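Local coordinates for protein S12 family peptidase (PDB 3WWX) that probably hydrolyses amide bonds with preference for D-configured substrates, as a Streptomyces amidohydrolase of the S12 serine peptidase family built on the beta-lactamase fold, at residues A[6-14]-A[336-346]; A[20-31]-A[320-331]. All coordinates share one frame; numbering follows the deposited sequence.

Contact 1. Residues A[6-14]-A[336-346]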
loop_
_atom_site.group_PDB
_atom_site.type_symbol
_atom_site.label_atom_id
_atom_site.label_comp_id
_atom_site.label_asym_id
_atom_site.label_seq_id
_atom_site.Cartn_x
_atom_site.Cartn_y
_atom_site.Cartn_z
ATOM N N ASP A 6 25.945 -6.183 8.720
ATOM C CA ASP A 6 26.090 -7.110 7.542
ATOM C C ASP A 6 25.031 -7.152 6.382
ATOM O O ASP A 6 24.447 -8.204 6.090
ATOM C CB ASP A 6 26.111 -8.534 7.997
ATOM C CG ASP A 6 24.742 -9.018 8.216
ATOM O OD1 ASP A 6 23.925 -8.265 8.787
ATOM O OD2 ASP A 6 24.421 -10.165 7.797
ATOM N N HIS A 7 24.828 -6.107 5.617
ATOM C CA HIS A 7 23.724 -6.200 4.643
ATOM C C HIS A 7 24.190 -6.199 3.192
ATOM O O HIS A 7 23.537 -5.669 2.300
ATOM C CB HIS A 7 22.694 -5.125 4.961
ATOM C CG HIS A 7 22.026 -5.314 6.291
ATOM N ND1 HIS A 7 20.757 -5.833 6.419
ATOM C CD2 HIS A 7 22.464 -5.085 7.552
ATOM C CE1 HIS A 7 20.428 -5.884 7.695
ATOM N NE2 HIS A 7 21.450 -5.441 8.408
ATOM N N ALA A 8 25.309 -6.868 2.937
ATOM C CA ALA A 8 25.967 -6.764 1.635
ATOM C C ALA A 8 25.124 -7.249 0.454
ATOM O O ALA A 8 25.150 -6.646 -0.612
ATOM C CB ALA A 8 27.328 -7.504 1.661
ATOM N N ALA A 9 24.377 -8.336 0.624
ATOM C CA ALA A 9 23.535 -8.844 -0.449
ATOM C C ALA A 9 22.464 -7.812 -0.790
ATOM O O ALA A 9 22.097 -7.633 -1.955
ATOM C CB ALA A 9 22.899 -10.150 -0.047
ATOM N N THR A 10 21.951 -7.144 0.235
ATOM C CA THR A 10 20.881 -6.173 0.005
ATOM C C THR A 10 21.429 -4.967 -0.751
ATOM O O THR A 10 20.782 -4.474 -1.671
ATOM C CB THR A 10 20.244 -5.774 1.311
ATOM O OG1 THR A 10 19.971 -6.968 2.051
ATOM C CG2 THR A 10 18.920 -5.013 1.064
ATOM N N GLN A 11 22.617 -4.515 -0.378
ATOM C CA GLN A 11 23.320 -3.459 -1.116
ATOM C C GLN A 11 23.493 -3.850 -2.583
ATOM O O GLN A 11 23.215 -3.064 -3.494
ATOM C CB GLN A 11 24.675 -3.188 -0.469
ATOM C CG GLN A 11 25.479 -2.084 -1.156
ATOM C CD GLN A 11 24.783 -0.733 -1.092
ATOM O OE1 GLN A 11 24.338 -0.303 -0.022
ATOM N NE2 GLN A 11 24.717 -0.042 -2.231
ATOM N N GLN A 12 23.921 -5.083 -2.824
ATOM C CA GLN A 12 24.074 -5.592 -4.174
ATOM C C GLN A 12 22.760 -5.523 -4.951
ATOM O O GLN A 12 22.735 -5.216 -6.142
ATOM C CB GLN A 12 24.561 -7.042 -4.082
ATOM C CG GLN A 12 25.334 -7.587 -5.244
ATOM C CD GLN A 12 26.031 -8.889 -4.860
ATOM O OE1 GLN A 12 26.682 -8.964 -3.818
ATOM N NE2 GLN A 12 25.868 -9.922 -5.680
ATOM N N ALA A 13 21.649 -5.823 -4.272
ATOM C CA ALA A 13 20.341 -5.837 -4.910
ATOM C C ALA A 13 19.884 -4.416 -5.274
ATOM O O ALA A 13 19.231 -4.215 -6.284
ATOM C CB ALA A 13 19.310 -6.523 -4.009
ATOM N N LEU A 14 20.257 -3.445 -4.459
ATOM C CA LEU A 14 20.008 -2.050 -4.811
ATOM C C LEU A 14 20.806 -1.674 -6.057
ATOM O O LEU A 14 20.290 -1.002 -6.964
ATOM C CB LEU A 14 20.390 -1.110 -3.675
ATOM C CG LEU A 14 19.607 -1.254 -2.359
ATOM C CD1 LEU A 14 20.098 -0.276 -1.334
ATOM C CD2 LEU A 14 18.107 -1.080 -2.602
ATOM N N LYS A 336 13.971 -9.123 -5.654
ATOM C CA LYS A 336 15.388 -9.395 -5.469
ATOM C C LYS A 336 15.924 -8.757 -4.180
ATOM O O LYS A 336 16.786 -9.314 -3.520
ATOM C CB LYS A 336 16.204 -8.903 -6.664
ATOM C CG LYS A 336 16.085 -9.747 -7.910
ATOM C CD LYS A 336 17.144 -9.317 -8.940
ATOM C CE LYS A 336 17.035 -10.108 -10.227
ATOM N NZ LYS A 336 15.677 -10.009 -10.821
ATOM N N VAL A 337 15.427 -7.574 -3.821
ATOM C CA VAL A 337 15.880 -6.907 -2.611
ATOM C C VAL A 337 15.396 -7.681 -1.379
ATOM O O VAL A 337 16.140 -7.861 -0.415
ATOM C CB VAL A 337 15.383 -5.439 -2.561
ATOM C CG1 VAL A 337 15.852 -4.763 -1.287
ATOM C CG2 VAL A 337 15.906 -4.659 -3.798
ATOM N N ILE A 338 14.153 -8.135 -1.434
ATOM C CA ILE A 338 13.549 -8.910 -0.345
ATOM C C ILE A 338 14.291 -10.231 -0.154
ATOM O O ILE A 338 14.653 -10.597 0.977
ATOM C CB ILE A 338 12.053 -9.134 -0.598
ATOM C CG1 ILE A 338 11.292 -7.791 -0.553
ATOM C CG2 ILE A 338 11.465 -10.085 0.435
ATOM C CD1 ILE A 338 9.887 -7.848 -1.150
ATOM N N GLU A 339 14.550 -10.935 -1.250
ATOM C CA GLU A 339 15.285 -12.191 -1.177
ATOM C C GLU A 339 16.703 -11.976 -0.667
ATOM O O GLU A 339 17.210 -12.775 0.124
ATOM C CB GLU A 339 15.300 -12.883 -2.539
ATOM C CG GLU A 339 14.061 -13.657 -2.846
ATOM C CD GLU A 339 14.051 -15.054 -2.250
ATOM O OE1 GLU A 339 15.135 -15.552 -1.874
ATOM O OE2 GLU A 339 12.966 -15.639 -2.197
ATOM N N ALA A 340 17.362 -10.905 -1.096
ATOM C CA ALA A 340 18.721 -10.637 -0.644
ATOM C C ALA A 340 18.746 -10.430 0.869
ATOM O O ALA A 340 19.572 -10.998 1.597
ATOM C CB ALA A 340 19.277 -9.433 -1.351
ATOM N N GLU A 341 17.812 -9.628 1.356
ATOM C CA GLU A 341 17.795 -9.288 2.766
ATOM C C GLU A 341 17.425 -10.477 3.638
ATOM O O GLU A 341 18.104 -10.733 4.644
ATOM C CB GLU A 341 16.824 -8.133 3.017
ATOM C CG GLU A 341 16.683 -7.727 4.493
ATOM C CD GLU A 341 17.989 -7.290 5.137
ATOM O OE1 GLU A 341 18.145 -7.477 6.358
ATOM O OE2 GLU A 341 18.856 -6.703 4.447
ATOM N N PHE A 342 16.361 -11.188 3.305
ATOM C CA PHE A 342 15.859 -12.234 4.201
ATOM C C PHE A 342 16.502 -13.598 3.976
ATOM O O PHE A 342 16.485 -14.431 4.879
ATOM C CB PHE A 342 14.342 -12.327 4.125
ATOM C CG PHE A 342 13.649 -11.134 4.710
ATOM C CD1 PHE A 342 13.440 -11.028 6.074
ATOM C CD2 PHE A 342 13.236 -10.099 3.895
ATOM C CE1 PHE A 342 12.818 -9.912 6.604
ATOM C CE2 PHE A 342 12.639 -8.975 4.429
ATOM C CZ PHE A 342 12.420 -8.888 5.774
ATOM N N CYS A 343 17.069 -13.820 2.790
ATOM C CA CYS A 343 17.683 -15.118 2.459
ATOM C C CYS A 343 19.145 -15.029 2.048
ATOM O O CYS A 343 19.789 -16.071 1.859
ATOM C CB CYS A 343 16.881 -15.808 1.355
ATOM S SG CYS A 343 15.216 -16.249 1.855
ATOM N N GLY A 344 19.676 -13.811 1.925
ATOM C CA GLY A 344 21.055 -13.623 1.501
ATOM C C GLY A 344 21.282 -13.966 0.043
ATOM O O GLY A 344 22.421 -14.180 -0.373
ATOM N N THR A 345 20.204 -14.016 -0.734
ATOM C CA THR A 345 20.257 -14.393 -2.143
ATOM C C THR A 345 21.001 -13.341 -2.965
ATOM O O THR A 345 20.628 -12.163 -2.980
ATOM C CB THR A 345 18.836 -14.576 -2.719
ATOM O OG1 THR A 345 18.092 -15.497 -1.909
ATOM C CG2 THR A 345 18.887 -15.101 -4.155
ATOM N N ALA A 346 22.060 -13.771 -3.640
ATOM C CA ALA A 346 22.791 -12.904 -4.552
ATOM C C ALA A 346 21.914 -12.568 -5.755
ATOM O O ALA A 346 21.755 -11.394 -6.110
ATOM C CB ALA A 346 24.058 -13.589 -5.011
HETATM O O HOH W 1 22.022 -9.732 -3.884
#
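The carboxylate of E341 receives H7 and T10 together, and one oxygen, OE2, takes both bonds. H7 ND1 donates to the syn lone pair of E341 OE2 at 2.9 Å, almost straight (171°) and in the plane of its own ring; ring and carboxylate lie nearly coplanar, 15° apart. T10 OG1 donates from the anti side, 2.7 Å from E341 OE2 and somewhat out of the carboxylate plane. Two donors thus grip a largely buried oxygen and limit the rotation of the carboxylate, probably stabilising its negative charge. With CG anti to the backbone N (chi1 178°) and a bend at chi2, the glutamate chain turns its acid toward the N-terminal end of helix 8-19, where H7 is the N-cap residue.

Beyond this polar end, toward A13 and V337, the two helices run antiparallel, their axes only 7.7 Å apart. Alanines make such closeness possible: A340 CB lies 3.9 Å from A9 CB and equally far from A13 CB, and it also meets A9 O at 3.4 Å. V337 continues the apolar seam, setting CG1 against T10 CG2 and CG2 against A13 CB. Water 1 lies within hydrogen-bonding distance of both A9 O and A346 O.

H320 NE2 holds the other oxygen, E341 OE1, while W36 stacks on H7. With L14 on A25, A27 and A40, and V337 on F326, the terminal helices lie side by side on one face of the main sheet, over strands 36-41, 24-31 and 320-326.

Contact 2. Residues A[20-31]-A[320-331]. With DIA (octane 1,8-diamine), chain B.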
loop_
_atom_site.group_PDB
_atom_site.type_symbol
_atom_site.label_atom_id
_atom_site.label_comp_id
_atom_site.label_asym_id
_atom_site.label_seq_id
_atom_site.Cartn_x
_atom_site.Cartn_y
_atom_site.Cartn_z
ATOM N N ASP A 20 19.420 -1.838 -13.754
ATOM C CA ASP A 20 18.230 -2.150 -14.544
ATOM C C ASP A 20 17.510 -0.886 -15.023
ATOM O O ASP A 20 16.553 -0.972 -15.790
ATOM C CB ASP A 20 17.250 -2.993 -13.708
ATOM C CG ASP A 20 16.173 -3.651 -14.542
ATOM O OD1 ASP A 20 16.518 -4.262 -15.583
ATOM O OD2 ASP A 20 14.977 -3.572 -14.164
ATOM N N GLY A 21 17.955 0.272 -14.535
ATOM C CA GLY A 21 17.393 1.548 -14.956
ATOM C C GLY A 21 16.814 2.424 -13.858
ATOM O O GLY A 21 16.395 3.539 -14.148
ATOM N N VAL A 22 16.778 1.951 -12.616
ATOM C CA VAL A 22 16.324 2.817 -11.528
ATOM C C VAL A 22 17.328 3.949 -11.287
ATOM O O VAL A 22 18.499 3.690 -10.998
ATOM C CB VAL A 22 16.125 2.021 -10.212
ATOM C CG1 VAL A 22 15.789 2.951 -9.041
ATOM C CG2 VAL A 22 15.030 0.995 -10.386
ATOM N N PRO A 23 16.886 5.219 -11.362
ATOM C CA PRO A 23 17.868 6.284 -11.105
ATOM C C PRO A 23 18.450 6.290 -9.693
ATOM O O PRO A 23 19.636 6.554 -9.513
ATOM C CB PRO A 23 17.070 7.566 -11.402
ATOM C CG PRO A 23 16.097 7.133 -12.464
ATOM C CD PRO A 23 15.666 5.752 -11.989
ATOM N N GLY A 24 17.627 6.005 -8.687
ATOM C CA GLY A 24 18.084 5.975 -7.321
ATOM C C GLY A 24 17.269 4.998 -6.487
ATOM O O GLY A 24 16.032 5.049 -6.489
ATOM N N ALA A 25 17.970 4.113 -5.783
ATOM C CA ALA A 25 17.366 3.082 -4.951
ATOM C C ALA A 25 17.801 3.276 -3.513
ATOM O O ALA A 25 18.952 3.598 -3.231
ATOM C CB ALA A 25 17.792 1.707 -5.445
ATOM N N VAL A 26 16.872 3.089 -2.583
ATOM C CA VAL A 26 17.177 3.166 -1.157
ATOM C C VAL A 26 16.494 2.028 -0.416
ATOM O O VAL A 26 15.385 1.616 -0.778
ATOM C CB VAL A 26 16.725 4.527 -0.545
ATOM C CG1 VAL A 26 15.248 4.806 -0.832
ATOM C CG2 VAL A 26 17.006 4.602 0.945
ATOM N N ALA A 27 17.155 1.516 0.620
ATOM C CA ALA A 27 16.527 0.573 1.542
ATOM C C ALA A 27 17.135 0.737 2.910
ATOM O O ALA A 27 18.260 1.238 3.060
ATOM C CB ALA A 27 16.677 -0.871 1.064
ATOM N N GLN A 28 16.345 0.386 3.914
ATOM C CA GLN A 28 16.841 0.223 5.264
ATOM C C GLN A 28 16.356 -1.106 5.783
ATOM O O GLN A 28 15.314 -1.603 5.359
ATOM C CB GLN A 28 16.362 1.336 6.181
ATOM C CG GLN A 28 16.929 2.709 5.857
ATOM C CD GLN A 28 16.395 3.785 6.787
ATOM O OE1 GLN A 28 15.992 3.496 7.921
ATOM N NE2 GLN A 28 16.378 5.032 6.325
ATOM N N ALA A 29 17.106 -1.674 6.726
ATOM C CA ALA A 29 16.755 -2.972 7.281
ATOM C C ALA A 29 17.220 -3.045 8.714
ATOM O O ALA A 29 18.104 -2.305 9.133
ATOM C CB ALA A 29 17.385 -4.092 6.468
ATOM N N ARG A 30 16.609 -3.934 9.467
ATOM C CA ARG A 30 16.995 -4.141 10.858
ATOM C C ARG A 30 16.728 -5.594 11.180
ATOM O O ARG A 30 15.581 -6.029 11.303
ATOM C CB ARG A 30 16.228 -3.183 11.784
ATOM C CG ARG A 30 16.630 -3.247 13.233
ATOM C CD ARG A 30 15.959 -2.089 13.968
ATOM N NE ARG A 30 16.331 -2.037 15.368
ATOM C CZ ARG A 30 15.473 -2.006 16.381
ATOM N NH1 ARG A 30 14.164 -2.007 16.169
ATOM N NH2 ARG A 30 15.939 -1.963 17.621
ATOM N N ASP A 31 17.820 -6.347 11.293
ATOM C CA ASP A 31 17.767 -7.785 11.524
ATOM C C ASP A 31 18.032 -8.025 13.014
ATOM O O ASP A 31 19.168 -8.018 13.472
ATOM C CB ASP A 31 18.770 -8.475 10.602
ATOM C CG ASP A 31 18.638 -9.982 10.610
ATOM O OD1 ASP A 31 18.379 -10.534 11.699
ATOM O OD2 ASP A 31 18.783 -10.629 9.535
ATOM N N HIS A 320 12.673 -8.874 12.263
ATOM C CA HIS A 320 13.548 -8.591 11.137
ATOM C C HIS A 320 12.714 -7.826 10.112
ATOM O O HIS A 320 11.737 -8.358 9.600
ATOM C CB HIS A 320 14.083 -9.887 10.528
ATOM C CG HIS A 320 15.019 -9.685 9.377
ATOM N ND1 HIS A 320 15.538 -10.736 8.648
ATOM C CD2 HIS A 320 15.535 -8.557 8.834
ATOM C CE1 HIS A 320 16.317 -10.261 7.697
ATOM N NE2 HIS A 320 16.337 -8.945 7.786
ATOM N N SER A 321 13.109 -6.584 9.851
ATOM C CA SER A 321 12.368 -5.705 8.940
ATOM C C SER A 321 13.223 -5.160 7.797
ATOM O O SER A 321 14.456 -5.102 7.874
ATOM C CB SER A 321 11.781 -4.540 9.731
ATOM O OG SER A 321 12.785 -3.836 10.419
ATOM N N LEU A 322 12.511 -4.713 6.759
ATOM C CA LEU A 322 13.101 -4.129 5.564
ATOM C C LEU A 322 12.092 -3.164 4.963
ATOM O O LEU A 322 10.905 -3.462 4.925
ATOM C CB LEU A 322 13.396 -5.234 4.561
ATOM C CG LEU A 322 13.785 -4.830 3.121
ATOM C CD1 LEU A 322 15.150 -4.177 3.058
ATOM C CD2 LEU A 322 13.721 -6.055 2.177
ATOM N N ALA A 323 12.559 -2.030 4.460
ATOM C CA ALA A 323 11.690 -1.154 3.655
ATOM C C ALA A 323 12.557 -0.425 2.668
ATOM O O ALA A 323 13.735 -0.199 2.915
ATOM C CB ALA A 323 10.926 -0.167 4.533
ATOM N N GLY A 324 11.990 -0.054 1.533
ATOM C CA GLY A 324 12.774 0.667 0.544
ATOM C C GLY A 324 11.962 1.154 -0.626
ATOM O O GLY A 324 10.754 0.944 -0.700
ATOM N N ASN A 325 12.662 1.761 -1.580
ATOM C CA ASN A 325 12.008 2.453 -2.685
ATOM C C ASN A 325 12.897 2.543 -3.912
ATOM O O ASN A 325 14.111 2.803 -3.792
ATOM C CB ASN A 325 11.596 3.866 -2.244
ATOM C CG ASN A 325 10.815 4.613 -3.321
ATOM O OD1 ASN A 325 11.345 5.483 -4.020
ATOM N ND2 ASN A 325 9.544 4.270 -3.474
ATOM N N PHE A 326 12.275 2.372 -5.072
ATOM C CA PHE A 326 12.871 2.711 -6.358
ATOM C C PHE A 326 12.127 3.915 -6.907
ATOM O O PHE A 326 10.893 3.942 -6.886
ATOM C CB PHE A 326 12.686 1.569 -7.364
ATOM C CG PHE A 326 13.260 0.236 -6.932
ATOM C CD1 PHE A 326 14.378 0.157 -6.126
ATOM C CD2 PHE A 326 12.685 -0.925 -7.389
ATOM C CE1 PHE A 326 14.901 -1.074 -5.761
ATOM C CE2 PHE A 326 13.207 -2.175 -7.035
ATOM C CZ PHE A 326 14.317 -2.233 -6.223
ATOM N N ASN A 327 12.853 4.886 -7.476
ATOM C CA ASN A 327 12.225 6.096 -8.035
ATOM C C ASN A 327 12.030 6.017 -9.554
ATOM O O ASN A 327 11.972 7.044 -10.245
ATOM C CB ASN A 327 12.981 7.355 -7.633
ATOM C CG ASN A 327 14.361 7.425 -8.227
ATOM O OD1 ASN A 327 14.846 6.463 -8.826
ATOM N ND2 ASN A 327 14.992 8.588 -8.087
ATOM N N ALA A 328 11.921 4.799 -10.068
ATOM C CA ALA A 328 11.406 4.574 -11.419
ATOM C C ALA A 328 10.330 3.535 -11.275
ATOM O O ALA A 328 10.476 2.579 -10.501
ATOM C CB ALA A 328 12.486 4.080 -12.344
ATOM N N ASP A 329 9.255 3.682 -12.021
ATOM C CA ASP A 329 8.169 2.719 -11.914
ATOM C C ASP A 329 8.173 1.695 -13.044
ATOM O O ASP A 329 7.245 0.889 -13.137
ATOM C CB ASP A 329 6.819 3.419 -11.793
ATOM C CG ASP A 329 6.541 4.377 -12.930
ATOM O OD1 ASP A 329 7.163 4.262 -14.008
ATOM O OD2 ASP A 329 5.679 5.256 -12.741
ATOM N N TRP A 330 9.222 1.700 -13.866
ATOM C CA TRP A 330 9.332 0.810 -15.026
ATOM C C TRP A 330 10.497 -0.165 -14.915
ATOM O O TRP A 330 10.695 -0.999 -15.813
ATOM C CB TRP A 330 9.507 1.620 -16.315
ATOM C CG TRP A 330 10.864 2.271 -16.442
ATOM C CD1 TRP A 330 12.009 1.701 -16.938
ATOM C CD2 TRP A 330 11.229 3.599 -16.051
ATOM N NE1 TRP A 330 13.052 2.583 -16.872
ATOM C CE2 TRP A 330 12.599 3.763 -16.336
ATOM C CE3 TRP A 330 10.529 4.669 -15.487
ATOM C CZ2 TRP A 330 13.273 4.930 -16.073
ATOM C CZ3 TRP A 330 11.200 5.828 -15.236
ATOM C CH2 TRP A 330 12.553 5.962 -15.527
ATOM N N ALA A 331 11.263 -0.068 -13.836
ATOM C CA ALA A 331 12.477 -0.853 -13.697
ATOM C C ALA A 331 12.741 -1.180 -12.246
ATOM O O ALA A 331 12.196 -0.537 -11.348
ATOM C CB ALA A 331 13.646 -0.106 -14.268
HETATM N N1 DIA B . 1.873 4.950 -15.748
HETATM C C1 DIA B . 1.697 5.965 -14.761
HETATM C C2 DIA B . 2.248 5.695 -13.377
HETATM C C3 DIA B . 2.200 4.266 -12.948
HETATM C C4 DIA B . 1.342 3.927 -11.748
HETATM C C5 DIA B . 2.129 3.281 -10.639
HETATM C C6 DIA B . 2.983 2.117 -11.078
HETATM C C7 DIA B . 3.861 1.632 -9.968
HETATM C C8 DIA B . 4.505 0.345 -10.405
HETATM N N8 DIA B . 5.671 0.140 -9.618
HETATM O O HOH W 2 17.021 -12.856 9.460
#
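D31 lies over one face of the H320 ring at one end of an antiparallel pair, strands 24-31 and 320-326, within the main sheet of the beta-lactamase fold. Carboxylate and imidazole are stacked with planes 28° apart: D31 CB makes a CH-pi contact 3.9 Å from the H320 ring centroid, and water 2 links D31 OD2 to H320 ND1, weakly on the histidine side, while the other ring nitrogen, NE2, is bonded to E341.

Six backbone bonds join V26 with N325, Q28 with A323 and R30 with S321. Small residues suit the helix-covered face: L322 CD1 reaches between the methyls of A27 and A29, 4.2 Å from A27 CB, and A25 CB touches F326 CD1. G324, with no side chain, lets its CA come within 3.9 Å of A27 CA. V22 crosses F326 at about a right angle, its CG1 3.8 Å from F326 CB.

Beyond the strands, A331 CB packs against D20 O, and D329, turned away from 20-31, lines the octane 1,8-diamine pocket. N327 extends the ladder with its side chain: chi1 of 66° swings the amide back across the strand end, where OD1 accepts from G24 N at 2.8 Å, the donor tilted 29° from the carbonyl plane.

Contact 1 lies against the sheet face of contact 2, their centres about 11 Å apart, and each helix adjoins its strand in sequence: 8-19 leads into 24-31, while 320-326 leads into 334-343. The helices at the two ends of the chain are thus brought together over two neighbouring strands. H320 and E341 join the contacts through a probable hydrogen bond, 2.7 Å between H320 NE2 and E341 OE1, while A29 CB packs 3.7 Å from H7 CE1. The ligand lies beyond the opposite end of the strand pair from H320: D329 OD2 of contact 2 comes within 3.5 Å of C2 of the diamine, whereas the V337 side chain of contact 1 remains about 13 Å from it.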